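Local structure of RickCE (Rickettsia bellii, 5HAM) at residues D176-K179 with L180-I184. The protein is an effector protease of the CE clan that probably acts as a deubiquitinase, represented here by a piece that includes its catalytic domain. Numbering follows the deposited sequence.
Sequences DGQK and LPKLI
Gln178 and Lys182 are joined twice, through the backbone and through their side chains. Lys182 N donates to Gln178 O over 2.9 Å, while Lys182 NZ reaches Gln178 OE1 at 3.2 Å, approaching from somewhat outside the amide plane. Lys182 gets there by a sharp bend at its second torsion (chi2 -29°), which is about halfway between staggered and eclipsed and folds the chain back until CE lies 3.9 Å from Gln178 CB. The fold presses Lys182 CG to 3.0 Å from Gln178 O, a tight fit that suggests some strain.

One residue further on, Leu183 N donates to Lys179 O at 3.0 Å, and the regular i to i+4 ladder continues with Ile184 N to Leu180 O. Pro181 has no N-H to give; its CD rests instead against Gln178 O at 3.4 Å. Asp176, Gly177 and Gln178 all have positive phi, and the chain takes up right-handed helical angles at Lys179.

Lys179 turns the other way from Gln178. With CG wedged between its own N and carbonyl carbon (chi1 67°) and the chain extended beyond, NZ arrives at Asp176 OD2 in a 2.6 Å salt bridge, using the anti lone pair of the carboxylate. The carbonyls of Arg36 and Met142 also accept hydrogen bonds from NZ, tying this end of helix 175-188 to the chain just past strands 27-34 and 135-141.

On the buried side, Leu180 packs on Phe165, whereas Leu183 meets Asn117 and Glu118. Helix 175-188 is the crossover of the beta-alpha-beta unit linking parallel strands 160-166 and 196-199, its buried face packing against both strand 160-166 of the mixed sheet and the long helix 96-130, with Ile184 touching Leu163 and Leu121.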
ATOM      1  N   ASP A 176       4.136  -0.469 -10.817  1.00 34.56           N
ATOM      2  CA  ASP A 176       3.284   0.703 -11.021  1.00 34.24           C
ATOM      3  C   ASP A 176       4.066   2.023 -11.164  1.00 29.13           C
ATOM      4  O   ASP A 176       3.868   2.973 -10.396  1.00 32.83           O
ATOM      5  CB  ASP A 176       2.197   0.780  -9.930  1.00 31.52           C
ATOM      6  CG  ASP A 176       1.076   1.744 -10.290  1.00 35.91           C
ATOM      7  OD1 ASP A 176       0.830   1.908 -11.507  1.00 32.64           O
ATOM      8  OD2 ASP A 176       0.462   2.349  -9.365  1.00 33.90           O
ATOM      9  N   GLY A 177       4.964   2.061 -12.148  1.00 22.89           N
ATOM     10  CA  GLY A 177       5.702   3.261 -12.499  1.00 23.27           C
ATOM     11  C   GLY A 177       6.813   3.724 -11.568  1.00 30.52           C
ATOM     12  O   GLY A 177       7.164   4.908 -11.548  1.00 28.43           O
ATOM     13  N   GLN A 178       7.364   2.800 -10.790  1.00 29.93           N
ATOM     14  CA  GLN A 178       8.513   3.100  -9.942  1.00 31.54           C
ATOM     15  C   GLN A 178       8.155   4.085  -8.845  1.00 32.61           C
ATOM     16  O   GLN A 178       9.006   4.813  -8.337  1.00 37.15           O
ATOM     17  CB  GLN A 178       9.704   3.599 -10.785  1.00 29.15           C
ATOM     18  CG  GLN A 178      10.247   2.518 -11.708  1.00 31.14           C
ATOM     19  CD  GLN A 178      11.211   3.045 -12.751  1.00 42.67           C
ATOM     20  OE1 GLN A 178      12.028   3.917 -12.473  1.00 50.48           O
ATOM     21  NE2 GLN A 178      11.113   2.520 -13.963  1.00 46.24           N
ATOM     22  N   LYS A 179       6.886   4.090  -8.464  1.00 29.18           N
ATOM     23  CA  LYS A 179       6.430   4.991  -7.429  1.00 24.83           C
ATOM     24  C   LYS A 179       7.239   4.889  -6.125  1.00 28.77           C
ATOM     25  O   LYS A 179       7.636   5.903  -5.562  1.00 36.20           O
ATOM     26  CB  LYS A 179       4.907   4.876  -7.212  1.00 22.44           C
ATOM     27  CG  LYS A 179       4.348   3.586  -6.639  1.00 23.64           C
ATOM     28  CD  LYS A 179       2.813   3.554  -6.848  1.00 24.49           C
ATOM     29  CE  LYS A 179       2.162   2.329  -6.260  1.00 19.87           C
ATOM     30  NZ  LYS A 179       0.842   1.964  -6.835  1.00 14.86           N
ATOM     31  N   LEU A 180       7.532   3.676  -5.674  1.00 28.06           N
ATOM     32  CA  LEU A 180       8.297   3.503  -4.429  1.00 21.72           C
ATOM     33  C   LEU A 180       9.789   3.936  -4.543  1.00 29.57           C
ATOM     34  O   LEU A 180      10.300   4.692  -3.696  1.00 26.46           O
ATOM     35  CB  LEU A 180       8.126   2.070  -3.871  1.00 23.51           C
ATOM     36  CG  LEU A 180       8.994   1.649  -2.681  1.00 26.47           C
ATOM     37  CD1 LEU A 180       8.821   2.616  -1.507  1.00 19.42           C
ATOM     38  CD2 LEU A 180       8.662   0.227  -2.258  1.00 29.83           C
ATOM     39  N   PRO A 181      10.493   3.464  -5.583  1.00 22.59           N
ATOM     40  CA  PRO A 181      11.854   3.978  -5.758  1.00 27.22           C
ATOM     41  C   PRO A 181      11.890   5.487  -5.943  1.00 29.89           C
ATOM     42  O   PRO A 181      12.852   6.094  -5.496  1.00 29.93           O
ATOM     43  CB  PRO A 181      12.335   3.261  -7.027  1.00 20.71           C
ATOM     44  CG  PRO A 181      11.632   1.954  -6.962  1.00 21.69           C
ATOM     45  CD  PRO A 181      10.251   2.274  -6.414  1.00 17.96           C
ATOM     46  N   LYS A 182      10.874   6.072  -6.575  1.00 30.42           N
ATOM     47  CA  LYS A 182      10.785   7.528  -6.671  1.00 34.56           C
ATOM     48  C   LYS A 182      10.646   8.162  -5.285  1.00 34.09           C
ATOM     49  O   LYS A 182      11.194   9.238  -5.027  1.00 34.89           O
ATOM     50  CB  LYS A 182       9.609   7.977  -7.554  1.00 37.64           C
ATOM     51  CG  LYS A 182       9.751   7.662  -9.047  1.00 50.22           C
ATOM     52  CD  LYS A 182      11.205   7.622  -9.509  1.00 65.20           C
ATOM     53  CE  LYS A 182      11.335   7.124 -10.959  1.00 71.10           C
ATOM     54  NZ  LYS A 182      12.757   6.803 -11.318  1.00 68.60           N
ATOM     55  N   LEU A 183       9.905   7.505  -4.397  1.00 31.99           N
ATOM     56  CA  LEU A 183       9.742   8.021  -3.046  1.00 30.95           C
ATOM     57  C   LEU A 183      11.062   7.930  -2.302  1.00 27.80           C
ATOM     58  O   LEU A 183      11.483   8.880  -1.656  1.00 32.11           O
ATOM     59  CB  LEU A 183       8.676   7.244  -2.286  1.00 31.38           C
ATOM     60  CG  LEU A 183       8.515   7.625  -0.812  1.00 29.02           C
ATOM     61  CD1 LEU A 183       8.036   9.081  -0.661  1.00 22.97           C
ATOM     62  CD2 LEU A 183       7.560   6.652  -0.137  1.00 29.05           C
ATOM     63  N   ILE A 184      11.715   6.782  -2.412  1.00 23.74           N
ATOM     64  CA  ILE A 184      12.960   6.548  -1.690  1.00 23.87           C
ATOM     65  C   ILE A 184      13.986   7.591  -2.096  1.00 29.05           C
ATOM     66  O   ILE A 184      14.636   8.212  -1.249  1.00 31.64           O
ATOM     67  CB  ILE A 184      13.508   5.131  -1.949  1.00 22.61           C
ATOM     68  CG1 ILE A 184      12.588   4.075  -1.322  1.00 25.98           C
ATOM     69  CG2 ILE A 184      14.930   4.996  -1.428  1.00 19.86           C
ATOM     70  CD1 ILE A 184      12.991   2.638  -1.638  1.00 26.57           C
TER